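Local coordinates for protein Non-sulfated chondroitin lyase E66 (Autographa californica nucleopolyhedrovirus, PDB 3VSN) that probably digests the chondroitin of the host midgut's peritrophic matrix with its chondroitin lyase activity, and is essential for oral infectivity of the virus, at residues 472-477 with 552-557; 240-245 with 323-328; 284-289 with 307-312. All blocks are in the same frame, centred on the assembly; numbering follows the deposited sequence.

Interaction 1. Residues 472-477 with 552-557; sequences GRVIVL and ACYKLN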
ATOM      1  N   GLY A 472      30.399  -0.825  -1.584  1.00 15.05           N
ATOM      2  CA  GLY A 472      28.945  -0.922  -1.500  1.00 14.88           C
ATOM      3  C   GLY A 472      28.506  -2.350  -1.771  1.00 14.86           C
ATOM      4  O   GLY A 472      29.332  -3.221  -2.056  1.00 14.56           O
ATOM      5  N   ARG A 473      27.204  -2.598  -1.677  1.00 14.83           N
ATOM      6  CA  ARG A 473      26.654  -3.913  -2.002  1.00 14.85           C
ATOM      7  C   ARG A 473      25.186  -3.813  -2.358  1.00 14.36           C
ATOM      8  O   ARG A 473      24.468  -2.946  -1.854  1.00 14.13           O
ATOM      9  CB  ARG A 473      26.835  -4.910  -0.852  1.00 15.81           C
ATOM     10  CG  ARG A 473      26.580  -4.332   0.532  1.00 16.73           C
ATOM     11  CD  ARG A 473      27.893  -4.009   1.220  1.00 17.52           C
ATOM     12  NE  ARG A 473      28.626  -5.235   1.505  1.00 18.75           N
ATOM     13  CZ  ARG A 473      29.943  -5.320   1.670  1.00 18.84           C
ATOM     14  NH1 ARG A 473      30.712  -4.244   1.575  1.00 19.39           N
ATOM     15  NH2 ARG A 473      30.488  -6.499   1.927  1.00 18.71           N
ATOM     16  N   VAL A 474      24.753  -4.705  -3.241  1.00 13.60           N
ATOM     17  CA  VAL A 474      23.358  -4.774  -3.633  1.00 12.89           C
ATOM     18  C   VAL A 474      22.787  -6.044  -3.025  1.00 12.58           C
ATOM     19  O   VAL A 474      23.300  -7.142  -3.265  1.00 12.26           O
ATOM     20  CB  VAL A 474      23.197  -4.787  -5.165  1.00 12.81           C
ATOM     21  CG1 VAL A 474      21.725  -4.853  -5.549  1.00 12.75           C
ATOM     22  CG2 VAL A 474      23.854  -3.553  -5.776  1.00 12.65           C
ATOM     23  N   ILE A 475      21.735  -5.889  -2.232  1.00 12.16           N
ATOM     24  CA  ILE A 475      21.110  -7.029  -1.567  1.00 12.20           C
ATOM     25  C   ILE A 475      20.310  -7.843  -2.580  1.00 12.14           C
ATOM     26  O   ILE A 475      19.468  -7.302  -3.304  1.00 11.82           O
ATOM     27  CB  ILE A 475      20.221  -6.581  -0.386  1.00 12.01           C
ATOM     28  CG1 ILE A 475      21.073  -5.836   0.650  1.00 12.07           C
ATOM     29  CG2 ILE A 475      19.504  -7.771   0.250  1.00 12.09           C
ATOM     30  CD1 ILE A 475      20.282  -5.219   1.786  1.00 11.98           C
ATOM     31  N   VAL A 476      20.597  -9.142  -2.630  1.00 12.43           N
ATOM     32  CA  VAL A 476      19.865 -10.074  -3.490  1.00 12.65           C
ATOM     33  C   VAL A 476      18.769 -10.789  -2.685  1.00 13.07           C
ATOM     34  O   VAL A 476      17.625 -10.892  -3.133  1.00 13.08           O
ATOM     35  CB  VAL A 476      20.832 -11.081  -4.163  1.00 12.69           C
ATOM     36  CG1 VAL A 476      20.070 -12.133  -4.959  1.00 12.63           C
ATOM     37  CG2 VAL A 476      21.814 -10.345  -5.069  1.00 12.58           C
ATOM     38  N   LEU A 477      19.131 -11.283  -1.502  1.00 13.57           N
ATOM     39  CA  LEU A 477      18.191 -11.933  -0.589  1.00 14.23           C
ATOM     40  C   LEU A 477      18.514 -11.516   0.830  1.00 14.69           C
ATOM     41  O   LEU A 477      19.686 -11.385   1.190  1.00 14.61           O
ATOM     42  CB  LEU A 477      18.284 -13.461  -0.676  1.00 14.55           C
ATOM     43  CG  LEU A 477      17.168 -14.346  -1.259  1.00 14.96           C
ATOM     44  CD1 LEU A 477      17.319 -15.766  -0.725  1.00 14.75           C
ATOM     45  CD2 LEU A 477      15.758 -13.832  -0.996  1.00 15.06           C
ATOM     46  N   ALA A 552      24.964  -4.436 -10.879  1.00 11.75           N
ATOM     47  CA  ALA A 552      24.589  -5.682 -10.224  1.00 11.66           C
ATOM     48  C   ALA A 552      23.357  -6.254 -10.916  1.00 11.57           C
ATOM     49  O   ALA A 552      22.513  -5.504 -11.402  1.00 11.30           O
ATOM     50  CB  ALA A 552      24.315  -5.449  -8.745  1.00 11.65           C
ATOM     51  N   CYS A 553      23.253  -7.579 -10.964  1.00 11.53           N
ATOM     52  CA  CYS A 553      22.160  -8.219 -11.694  1.00 11.58           C
ATOM     53  C   CYS A 553      21.796  -9.561 -11.080  1.00 11.54           C
ATOM     54  O   CYS A 553      22.658 -10.421 -10.887  1.00 11.47           O
ATOM     55  CB  CYS A 553      22.535  -8.396 -13.173  1.00 11.74           C
ATOM     56  SG  CYS A 553      21.144  -8.833 -14.242  1.00 11.88           S
ATOM     57  N   TYR A 554      20.514  -9.733 -10.772  1.00 11.38           N
ATOM     58  CA  TYR A 554      20.035 -10.976 -10.189  1.00 11.51           C
ATOM     59  C   TYR A 554      18.588 -11.234 -10.598  1.00 11.53           C
ATOM     60  O   TYR A 554      17.931 -10.364 -11.170  1.00 11.46           O
ATOM     61  CB  TYR A 554      20.163 -10.936  -8.657  1.00 11.28           C
ATOM     62  CG  TYR A 554      19.238  -9.941  -7.982  1.00 11.26           C
ATOM     63  CD1 TYR A 554      17.968 -10.326  -7.546  1.00 11.30           C
ATOM     64  CD2 TYR A 554      19.632  -8.617  -7.779  1.00 11.34           C
ATOM     65  CE1 TYR A 554      17.114  -9.420  -6.930  1.00 11.28           C
ATOM     66  CE2 TYR A 554      18.789  -7.705  -7.161  1.00 11.40           C
ATOM     67  CZ  TYR A 554      17.532  -8.113  -6.738  1.00 11.44           C
ATOM     68  OH  TYR A 554      16.685  -7.214  -6.126  1.00 11.58           O
ATOM     69  N   LYS A 555      18.100 -12.433 -10.303  1.00 11.86           N
ATOM     70  CA  LYS A 555      16.684 -12.725 -10.470  1.00 12.24           C
ATOM     71  C   LYS A 555      16.159 -13.488  -9.264  1.00 12.20           C
ATOM     72  O   LYS A 555      16.921 -14.161  -8.558  1.00 12.03           O
ATOM     73  CB  LYS A 555      16.408 -13.482 -11.776  1.00 12.74           C
ATOM     74  CG  LYS A 555      16.803 -14.944 -11.762  1.00 13.44           C
ATOM     75  CD  LYS A 555      16.166 -15.714 -12.913  1.00 13.63           C
ATOM     76  CE  LYS A 555      16.388 -17.202 -12.703  1.00 14.06           C
ATOM     77  NZ  LYS A 555      16.169 -18.018 -13.929  1.00 14.42           N
ATOM     78  N   LEU A 556      14.860 -13.352  -9.029  1.00 12.12           N
ATOM     79  CA  LEU A 556      14.169 -14.108  -7.999  1.00 12.32           C
ATOM     80  C   LEU A 556      13.113 -14.978  -8.678  1.00 12.49           C
ATOM     81  O   LEU A 556      12.518 -14.558  -9.670  1.00 11.98           O
ATOM     82  CB  LEU A 556      13.515 -13.162  -6.983  1.00 12.22           C
ATOM     83  CG  LEU A 556      14.401 -12.179  -6.195  1.00 12.32           C
ATOM     84  CD1 LEU A 556      13.543 -11.279  -5.313  1.00 12.19           C
ATOM     85  CD2 LEU A 556      15.450 -12.899  -5.355  1.00 12.03           C
ATOM     86  N   ASN A 557      12.916 -16.188  -8.158  1.00 12.97           N
ATOM     87  CA  ASN A 557      11.858 -17.098  -8.601  1.00 13.84           C
ATOM     88  C   ASN A 557      11.001 -17.492  -7.432  1.00 13.62           C
ATOM     89  O   ASN A 557      11.505 -17.609  -6.314  1.00 13.59           O
ATOM     90  CB  ASN A 557      12.442 -18.416  -9.116  1.00 15.23           C
ATOM     91  CG  ASN A 557      13.093 -18.283 -10.460  1.00 16.56           C
ATOM     92  OD1 ASN A 557      12.507 -17.745 -11.397  1.00 18.04           O
ATOM     93  ND2 ASN A 557      14.303 -18.801 -10.572  1.00 17.00           N
TER
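The carbonyl oxygen of Val476 takes a hydrogen bond from the hydroxyl of Ser387 and also rests against Leu556 of strand 550-558, whose CD2 lies 3.7 Å from Val476 O. A second carbonyl, Ile475 O, lies obliquely by the Tyr554 ring, 3.9 Å from Tyr554 CE2. Apart from these carbonyl contacts the packing is apolar, and no hydrogen bond joins the two segments. Its centre is the ring of Tyr554. Val476 sits over one face, with its CA 4.3 Å from the ring centroid and only 2° off the normal, a CH-pi contact. On that same face the two methyls reach the CB end of the ring: Val476 CG1 is 3.8 Å from Tyr554 CD1, while Val476 CG2 is 3.9 Å from Tyr554 CD2. CG of Tyr554 is turned between its own backbone N and carbonyl carbon (chi1 68°), which tips the ring out of its own strand toward 472-477. The far end of the tyrosine is fixed by a hydrogen bond from its OH to the carbonyl oxygen of Arg366, so a buried hydroxyl is satisfied. One pair earlier along the strands, Val474 CG2 meets Ala552 CB at 3.6 Å. Strand 472-475 and strand 552-557 run nearly parallel, 18° apart, with their axes 8.4 Å from each other, too far for backbone pairing. They belong to different sheets: 472-480 pairs with 533-540, where Val476 and Leu477 both face Val536 in a classic beta bulge, and 550-558 pairs with 452-461 and 509-513. Two sheets packed face to face through buried side chains make a beta-sandwich, here in the lyase's C-terminal part.

Interaction 2. Residues 240-245 with 323-328; sequences DSIYID and DYSKVL
Asp240 and Ile242 lie level with Tyr324 and Ser325, both pairs with CA atoms 6.5 Å apart, so that the loop entering strand 243-245 runs beside the turn between strands 318-322 and 327-331. In that turn Lys326 and Val327 both face Ala322, a G1 beta bulge. The carboxylate of Asp240 accepts three hydrogen bonds from the turn, brought there by a CG that lies between its own backbone N and carbonyl carbon (chi1 57°). Its OD2 receives Ser325 N at 2.6 Å on the syn lone pair, almost straight at 166°. Tyr324 N reaches the same Asp240 OD2 at 2.8 Å from the anti side, a bent bond (133°) tilted out of the carboxylate plane. The hydroxyl of Ser325 donates from OG to the syn lone pair of Asp240 OD1 at 2.6 Å. Gripped at both oxygens, the group is held in rotation, and the donors would be expected to stabilise its negative charge. Two residues on, CB of Ile242 packs on CB of Ser325 at 3.7 Å, and the chain ends with Ile242 CD1 on CG2 of Val327 (3.9 Å). Around the contact, Ile242 also touches Tyr252 and Asn285, Ser325 O is bonded by Arg250, Ser325 packs on His238 of strand 236-238, and Asp245 touches the proton donor Tyr254 in helix 253-258.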
ATOM      1  N   ASP A 240      -3.748   8.515 -12.279  1.00 15.66           N
ATOM      2  CA  ASP A 240      -3.453   7.103 -12.518  1.00 15.79           C
ATOM      3  C   ASP A 240      -3.757   6.222 -11.301  1.00 15.93           C
ATOM      4  O   ASP A 240      -3.212   5.125 -11.166  1.00 16.24           O
ATOM      5  CB  ASP A 240      -2.004   6.909 -13.001  1.00 15.20           C
ATOM      6  CG  ASP A 240      -0.965   7.475 -12.032  1.00 15.03           C
ATOM      7  OD1 ASP A 240      -1.329   8.024 -10.966  1.00 14.73           O
ATOM      8  OD2 ASP A 240       0.239   7.363 -12.346  1.00 14.35           O
ATOM      9  N   SER A 241      -4.631   6.714 -10.426  1.00 16.09           N
ATOM     10  CA  SER A 241      -5.099   5.966  -9.254  1.00 16.29           C
ATOM     11  C   SER A 241      -3.989   5.507  -8.304  1.00 15.77           C
ATOM     12  O   SER A 241      -3.848   4.318  -8.011  1.00 15.72           O
ATOM     13  CB  SER A 241      -5.995   4.794  -9.667  1.00 16.64           C
ATOM     14  OG  SER A 241      -7.262   5.269 -10.075  1.00 17.88           O
ATOM     15  N   ILE A 242      -3.199   6.471  -7.847  1.00 15.37           N
ATOM     16  CA  ILE A 242      -2.343   6.298  -6.680  1.00 15.27           C
ATOM     17  C   ILE A 242      -2.722   7.424  -5.723  1.00 15.46           C
ATOM     18  O   ILE A 242      -2.884   8.572  -6.154  1.00 15.44           O
ATOM     19  CB  ILE A 242      -0.839   6.358  -7.043  1.00 14.93           C
ATOM     20  CG1 ILE A 242      -0.429   5.146  -7.897  1.00 14.74           C
ATOM     21  CG2 ILE A 242       0.039   6.469  -5.795  1.00 14.95           C
ATOM     22  CD1 ILE A 242      -0.587   3.790  -7.235  1.00 14.57           C
ATOM     23  N   TYR A 243      -2.886   7.100  -4.442  1.00 15.48           N
ATOM     24  CA  TYR A 243      -3.272   8.120  -3.476  1.00 15.75           C
ATOM     25  C   TYR A 243      -2.084   8.916  -2.946  1.00 15.73           C
ATOM     26  O   TYR A 243      -1.124   8.350  -2.422  1.00 15.39           O
ATOM     27  CB  TYR A 243      -4.118   7.575  -2.313  1.00 15.87           C
ATOM     28  CG  TYR A 243      -4.812   8.721  -1.625  1.00 16.15           C
ATOM     29  CD1 TYR A 243      -4.236   9.358  -0.522  1.00 16.37           C
ATOM     30  CD2 TYR A 243      -6.005   9.233  -2.135  1.00 16.27           C
ATOM     31  CE1 TYR A 243      -4.854  10.448   0.073  1.00 16.67           C
ATOM     32  CE2 TYR A 243      -6.630  10.316  -1.544  1.00 16.51           C
ATOM     33  CZ  TYR A 243      -6.053  10.921  -0.446  1.00 16.71           C
ATOM     34  OH  TYR A 243      -6.675  12.005   0.131  1.00 17.23           O
ATOM     35  N   ILE A 244      -2.176  10.235  -3.086  1.00 15.90           N
ATOM     36  CA  ILE A 244      -1.128  11.149  -2.648  1.00 16.37           C
ATOM     37  C   ILE A 244      -1.611  11.956  -1.443  1.00 17.11           C
ATOM     38  O   ILE A 244      -2.701  12.533  -1.469  1.00 17.30           O
ATOM     39  CB  ILE A 244      -0.680  12.083  -3.805  1.00 16.24           C
ATOM     40  CG1 ILE A 244      -0.170  11.262  -5.008  1.00 16.13           C
ATOM     41  CG2 ILE A 244       0.356  13.106  -3.340  1.00 16.09           C
ATOM     42  CD1 ILE A 244       1.003  10.337  -4.727  1.00 15.91           C
ATOM     43  N   ASP A 245      -0.803  11.969  -0.385  1.00 17.85           N
ATOM     44  CA  ASP A 245      -1.093  12.741   0.821  1.00 18.60           C
ATOM     45  C   ASP A 245       0.135  13.577   1.185  1.00 18.92           C
ATOM     46  O   ASP A 245       1.217  13.360   0.632  1.00 18.42           O
ATOM     47  CB  ASP A 245      -1.464  11.796   1.967  1.00 19.28           C
ATOM     48  CG  ASP A 245      -2.408  12.430   2.984  1.00 19.79           C
ATOM     49  OD1 ASP A 245      -2.660  13.651   2.928  1.00 19.99           O
ATOM     50  OD2 ASP A 245      -2.903  11.686   3.853  1.00 20.52           O
ATOM     51  N   ASP A 323       1.380   5.176 -14.498  1.00 12.35           N
ATOM     52  CA  ASP A 323       2.444   5.696 -15.366  1.00 12.39           C
ATOM     53  C   ASP A 323       2.966   7.082 -14.981  1.00 12.47           C
ATOM     54  O   ASP A 323       4.084   7.450 -15.350  1.00 12.38           O
ATOM     55  CB  ASP A 323       1.984   5.715 -16.826  1.00 12.35           C
ATOM     56  CG  ASP A 323       1.689   4.326 -17.380  1.00 12.46           C
ATOM     57  OD1 ASP A 323       2.091   3.306 -16.767  1.00 12.66           O
ATOM     58  OD2 ASP A 323       1.044   4.262 -18.446  1.00 12.26           O
ATOM     59  N   TYR A 324       2.151   7.853 -14.268  1.00 12.45           N
ATOM     60  CA  TYR A 324       2.548   9.183 -13.804  1.00 12.69           C
ATOM     61  C   TYR A 324       3.119   9.160 -12.387  1.00 12.53           C
ATOM     62  O   TYR A 324       4.116   9.827 -12.100  1.00 12.35           O
ATOM     63  CB  TYR A 324       1.352  10.132 -13.830  1.00 12.96           C
ATOM     64  CG  TYR A 324       1.008  10.679 -15.194  1.00 13.59           C
ATOM     65  CD1 TYR A 324       1.727  11.744 -15.739  1.00 13.79           C
ATOM     66  CD2 TYR A 324      -0.056  10.154 -15.926  1.00 13.79           C
ATOM     67  CE1 TYR A 324       1.405  12.261 -16.984  1.00 14.18           C
ATOM     68  CE2 TYR A 324      -0.387  10.664 -17.173  1.00 14.13           C
ATOM     69  CZ  TYR A 324       0.345  11.717 -17.696  1.00 14.31           C
ATOM     70  OH  TYR A 324       0.018  12.228 -18.931  1.00 14.77           O
ATOM     71  N   SER A 325       2.465   8.407 -11.506  1.00 12.52           N
ATOM     72  CA  SER A 325       2.849   8.326 -10.094  1.00 12.61           C
ATOM     73  C   SER A 325       3.985   7.331  -9.877  1.00 12.37           C
ATOM     74  O   SER A 325       4.649   7.356  -8.836  1.00 12.43           O
ATOM     75  CB  SER A 325       1.641   7.941  -9.241  1.00 12.84           C
ATOM     76  OG  SER A 325       0.604   8.898  -9.378  1.00 13.33           O
ATOM     77  N   LYS A 326       4.188   6.461 -10.873  1.00 12.10           N
ATOM     78  CA  LYS A 326       5.323   5.519 -10.956  1.00 11.92           C
ATOM     79  C   LYS A 326       5.212   4.317 -10.012  1.00 11.75           C
ATOM     80  O   LYS A 326       5.998   4.172  -9.076  1.00 11.79           O
ATOM     81  CB  LYS A 326       6.690   6.226 -10.797  1.00 11.84           C
ATOM     82  CG  LYS A 326       6.857   7.531 -11.581  1.00 11.75           C
ATOM     83  CD  LYS A 326       6.599   7.360 -13.072  1.00 11.51           C
ATOM     84  CE  LYS A 326       6.819   8.664 -13.823  1.00 11.62           C
ATOM     85  NZ  LYS A 326       6.611   8.520 -15.292  1.00 11.36           N
ATOM     86  N   VAL A 327       4.227   3.462 -10.269  1.00 11.56           N
ATOM     87  CA  VAL A 327       4.087   2.201  -9.542  1.00 11.60           C
ATOM     88  C   VAL A 327       3.784   1.097 -10.552  1.00 11.58           C
ATOM     89  O   VAL A 327       2.912   1.255 -11.408  1.00 11.79           O
ATOM     90  CB  VAL A 327       2.976   2.259  -8.457  1.00 11.61           C
ATOM     91  CG1 VAL A 327       2.854   0.926  -7.729  1.00 11.58           C
ATOM     92  CG2 VAL A 327       3.249   3.369  -7.449  1.00 11.59           C
ATOM     93  N   LEU A 328       4.536   0.003 -10.468  1.00 11.51           N
ATOM     94  CA  LEU A 328       4.253  -1.209 -11.227  1.00 11.51           C
ATOM     95  C   LEU A 328       3.990  -2.338 -10.242  1.00 11.60           C
ATOM     96  O   LEU A 328       4.807  -2.595  -9.358  1.00 11.62           O
ATOM     97  CB  LEU A 328       5.430  -1.571 -12.143  1.00 11.53           C
ATOM     98  CG  LEU A 328       5.396  -2.937 -12.847  1.00 11.58           C
ATOM     99  CD1 LEU A 328       4.282  -3.002 -13.889  1.00 11.59           C
ATOM    100  CD2 LEU A 328       6.740  -3.249 -13.496  1.00 11.38           C
TER

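Interaction 3. Residues 284-289 with 307-312; sequences ENVGSP and NVIGNF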
ATOM      1  N   GLU A 284      -6.198  -1.903  -6.217  1.00 13.56           N
ATOM      2  CA  GLU A 284      -5.588  -2.889  -7.119  1.00 13.69           C
ATOM      3  C   GLU A 284      -4.127  -2.551  -7.397  1.00 13.46           C
ATOM      4  O   GLU A 284      -3.274  -3.440  -7.466  1.00 13.25           O
ATOM      5  CB  GLU A 284      -6.339  -2.956  -8.450  1.00 14.09           C
ATOM      6  CG  GLU A 284      -7.732  -3.549  -8.360  1.00 14.55           C
ATOM      7  CD  GLU A 284      -8.445  -3.595  -9.699  1.00 15.11           C
ATOM      8  OE1 GLU A 284      -7.956  -2.985 -10.679  1.00 15.47           O
ATOM      9  OE2 GLU A 284      -9.503  -4.251  -9.767  1.00 15.51           O
ATOM     10  N   ASN A 285      -3.848  -1.259  -7.545  1.00 13.22           N
ATOM     11  CA  ASN A 285      -2.510  -0.790  -7.900  1.00 13.35           C
ATOM     12  C   ASN A 285      -1.421  -1.061  -6.860  1.00 13.37           C
ATOM     13  O   ASN A 285      -0.237  -1.042  -7.200  1.00 13.18           O
ATOM     14  CB  ASN A 285      -2.531   0.699  -8.270  1.00 13.24           C
ATOM     15  CG  ASN A 285      -2.994   0.945  -9.693  1.00 13.34           C
ATOM     16  OD1 ASN A 285      -3.107   0.013 -10.490  1.00 13.67           O
ATOM     17  ND2 ASN A 285      -3.266   2.207 -10.022  1.00 13.20           N
ATOM     18  N   VAL A 286      -1.805  -1.312  -5.606  1.00 13.27           N
ATOM     19  CA  VAL A 286      -0.807  -1.496  -4.534  1.00 13.45           C
ATOM     20  C   VAL A 286      -1.029  -2.703  -3.609  1.00 13.52           C
ATOM     21  O   VAL A 286      -0.082  -3.192  -2.996  1.00 13.50           O
ATOM     22  CB  VAL A 286      -0.618  -0.219  -3.664  1.00 13.47           C
ATOM     23  CG1 VAL A 286      -0.263   0.993  -4.520  1.00 13.53           C
ATOM     24  CG2 VAL A 286      -1.850   0.061  -2.803  1.00 13.50           C
ATOM     25  N   GLY A 287      -2.268  -3.181  -3.511  1.00 13.57           N
ATOM     26  CA  GLY A 287      -2.607  -4.199  -2.518  1.00 13.60           C
ATOM     27  C   GLY A 287      -2.571  -5.633  -3.008  1.00 13.58           C
ATOM     28  O   GLY A 287      -2.233  -5.901  -4.161  1.00 13.43           O
ATOM     29  N   SER A 288      -2.927  -6.553  -2.113  1.00 13.57           N
ATOM     30  CA  SER A 288      -3.041  -7.977  -2.426  1.00 13.74           C
ATOM     31  C   SER A 288      -4.001  -8.621  -1.427  1.00 13.78           C
ATOM     32  O   SER A 288      -4.176  -8.098  -0.325  1.00 13.66           O
ATOM     33  CB  SER A 288      -1.672  -8.666  -2.370  1.00 13.76           C
ATOM     34  OG  SER A 288      -1.159  -8.686  -1.051  1.00 13.90           O
ATOM     35  N   PRO A 289      -4.628  -9.753  -1.803  1.00 13.91           N
ATOM     36  CA  PRO A 289      -5.589 -10.399  -0.904  1.00 14.00           C
ATOM     37  C   PRO A 289      -4.999 -10.751   0.465  1.00 14.19           C
ATOM     38  O   PRO A 289      -5.709 -10.692   1.470  1.00 14.12           O
ATOM     39  CB  PRO A 289      -5.979 -11.669  -1.666  1.00 13.97           C
ATOM     40  CG  PRO A 289      -5.788 -11.307  -3.101  1.00 13.99           C
ATOM     41  CD  PRO A 289      -4.560 -10.440  -3.107  1.00 13.91           C
ATOM     42  N   ASN A 307      -3.628  -5.221   7.791  1.00 15.83           N
ATOM     43  CA  ASN A 307      -4.554  -6.295   8.145  1.00 16.14           C
ATOM     44  C   ASN A 307      -5.986  -6.090   7.623  1.00 15.74           C
ATOM     45  O   ASN A 307      -6.867  -6.903   7.905  1.00 15.44           O
ATOM     46  CB  ASN A 307      -4.520  -6.608   9.655  1.00 17.09           C
ATOM     47  CG  ASN A 307      -4.988  -5.449  10.520  1.00 17.97           C
ATOM     48  OD1 ASN A 307      -5.566  -4.474  10.035  1.00 18.81           O
ATOM     49  ND2 ASN A 307      -4.743  -5.558  11.821  1.00 18.73           N
ATOM     50  N   VAL A 308      -6.207  -5.017   6.860  1.00 15.27           N
ATOM     51  CA  VAL A 308      -7.527  -4.758   6.252  1.00 15.16           C
ATOM     52  C   VAL A 308      -7.549  -4.652   4.717  1.00 15.07           C
ATOM     53  O   VAL A 308      -8.558  -4.987   4.093  1.00 15.02           O
ATOM     54  CB  VAL A 308      -8.251  -3.528   6.866  1.00 14.95           C
ATOM     55  CG1 VAL A 308      -8.656  -3.800   8.308  1.00 14.87           C
ATOM     56  CG2 VAL A 308      -7.402  -2.266   6.762  1.00 14.97           C
ATOM     57  N   ILE A 309      -6.456  -4.187   4.112  1.00 14.95           N
ATOM     58  CA  ILE A 309      -6.445  -3.912   2.664  1.00 15.02           C
ATOM     59  C   ILE A 309      -6.859  -5.121   1.816  1.00 14.70           C
ATOM     60  O   ILE A 309      -7.463  -4.962   0.758  1.00 14.60           O
ATOM     61  CB  ILE A 309      -5.097  -3.318   2.181  1.00 15.09           C
ATOM     62  CG1 ILE A 309      -5.294  -2.524   0.878  1.00 15.26           C
ATOM     63  CG2 ILE A 309      -4.043  -4.409   2.031  1.00 14.98           C
ATOM     64  CD1 ILE A 309      -4.147  -1.595   0.522  1.00 15.13           C
ATOM     65  N   GLY A 310      -6.550  -6.325   2.296  1.00 14.61           N
ATOM     66  CA  GLY A 310      -6.909  -7.552   1.585  1.00 14.71           C
ATOM     67  C   GLY A 310      -8.412  -7.777   1.498  1.00 14.78           C
ATOM     68  O   GLY A 310      -8.884  -8.530   0.643  1.00 14.60           O
ATOM     69  N   ASN A 311      -9.159  -7.113   2.383  1.00 14.76           N
ATOM     70  CA  ASN A 311     -10.616  -7.242   2.452  1.00 14.89           C
ATOM     71  C   ASN A 311     -11.369  -6.105   1.761  1.00 14.85           C
ATOM     72  O   ASN A 311     -12.604  -6.086   1.761  1.00 15.12           O
ATOM     73  CB  ASN A 311     -11.068  -7.348   3.919  1.00 15.01           C
ATOM     74  CG  ASN A 311     -10.390  -8.484   4.658  1.00 15.23           C
ATOM     75  OD1 ASN A 311     -10.211  -9.568   4.113  1.00 15.62           O
ATOM     76  ND2 ASN A 311     -10.007  -8.239   5.908  1.00 15.22           N
ATOM     77  N   PHE A 312     -10.636  -5.162   1.175  1.00 14.73           N
ATOM     78  CA  PHE A 312     -11.263  -3.988   0.560  1.00 14.81           C
ATOM     79  C   PHE A 312     -11.993  -4.323  -0.738  1.00 15.10           C
ATOM     80  O   PHE A 312     -13.088  -3.807  -0.994  1.00 14.85           O
ATOM     81  CB  PHE A 312     -10.234  -2.884   0.289  1.00 14.69           C
ATOM     82  CG  PHE A 312      -9.773  -2.140   1.519  1.00 14.48           C
ATOM     83  CD1 PHE A 312     -10.277  -2.430   2.789  1.00 14.52           C
ATOM     84  CD2 PHE A 312      -8.853  -1.109   1.393  1.00 14.52           C
ATOM     85  CE1 PHE A 312      -9.845  -1.720   3.904  1.00 14.27           C
ATOM     86  CE2 PHE A 312      -8.421  -0.394   2.498  1.00 14.56           C
ATOM     87  CZ  PHE A 312      -8.913  -0.704   3.759  1.00 14.43           C
TER
HETATM   88  O   HOH W   1      -8.338 -11.727   1.383  1.00 30.98           O
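Ile309 reaches toward the loop that holds Val286 and Gly287. From CB its side chain parts into two branches. The methyl CG2 looks to Ser288, 4.4 Å from Ser288 O. The other branch is nearly extended, with CG1 swung roughly opposite to the backbone N (chi1 -156°), and carries CD1 across to the opposing loop. There Ile309 CD1 lies 4.3 Å from Gly287 CA and close to CG2 of Val286 as well, so one terminal methyl fits against a bare glycine backbone and a valine branch. Within its own segment, CA of Ile309 lies over the centre of one face of the Phe312 ring, which also stacks with Tyr259.

Next along, the contact becomes one of backbones. CA of Gly310 faces two carbonyl oxygens, with Ser288 O and Pro289 O each 3.4 Å from Gly310 CA, both as weak CA-H...O contacts. With no side chain at Gly310, the chains draw together until the CA atoms of Pro289 and Gly310 are just 4.0 Å apart. A water lies 2.8 Å from Pro289 O, within hydrogen-bonding distance; its link to Gly310 O is weak and may compete with other acceptors. Partners beyond the contact include Val292 O for Ser288 OG, and Ser47 and Gln48, at the end of helix 29-48, for Asn311.

Both segments belong to the connection between helix 276-284 and strand 318-322, which carries the transition-state stabiliser Arg300 and lies where the alpha/alpha toroid meets the beta-rich part of the lyase.

Overall arrangement
From the N terminus, the chain runs through most of the helical part before 240-245, whose partner 323-328 comes 78 residues later, so interaction 2 closes a long loop. Interaction 3 (284-289 with 307-312) opens and closes within that loop, and the two touch: Asn285 ND2 lies 3.0 Å from Ser241 O, probably a hydrogen bond. Interaction 1 opens only after both have closed, its segments 75 residues apart, its centre 26 to 27 Å from the other two centres. Nothing crosses; interaction 2 joins the small sheet 230-250 to the first hairpin of the beta-rich part, interaction 3 draws together the loop between them, and interaction 1 packs two sheets of the sandwich.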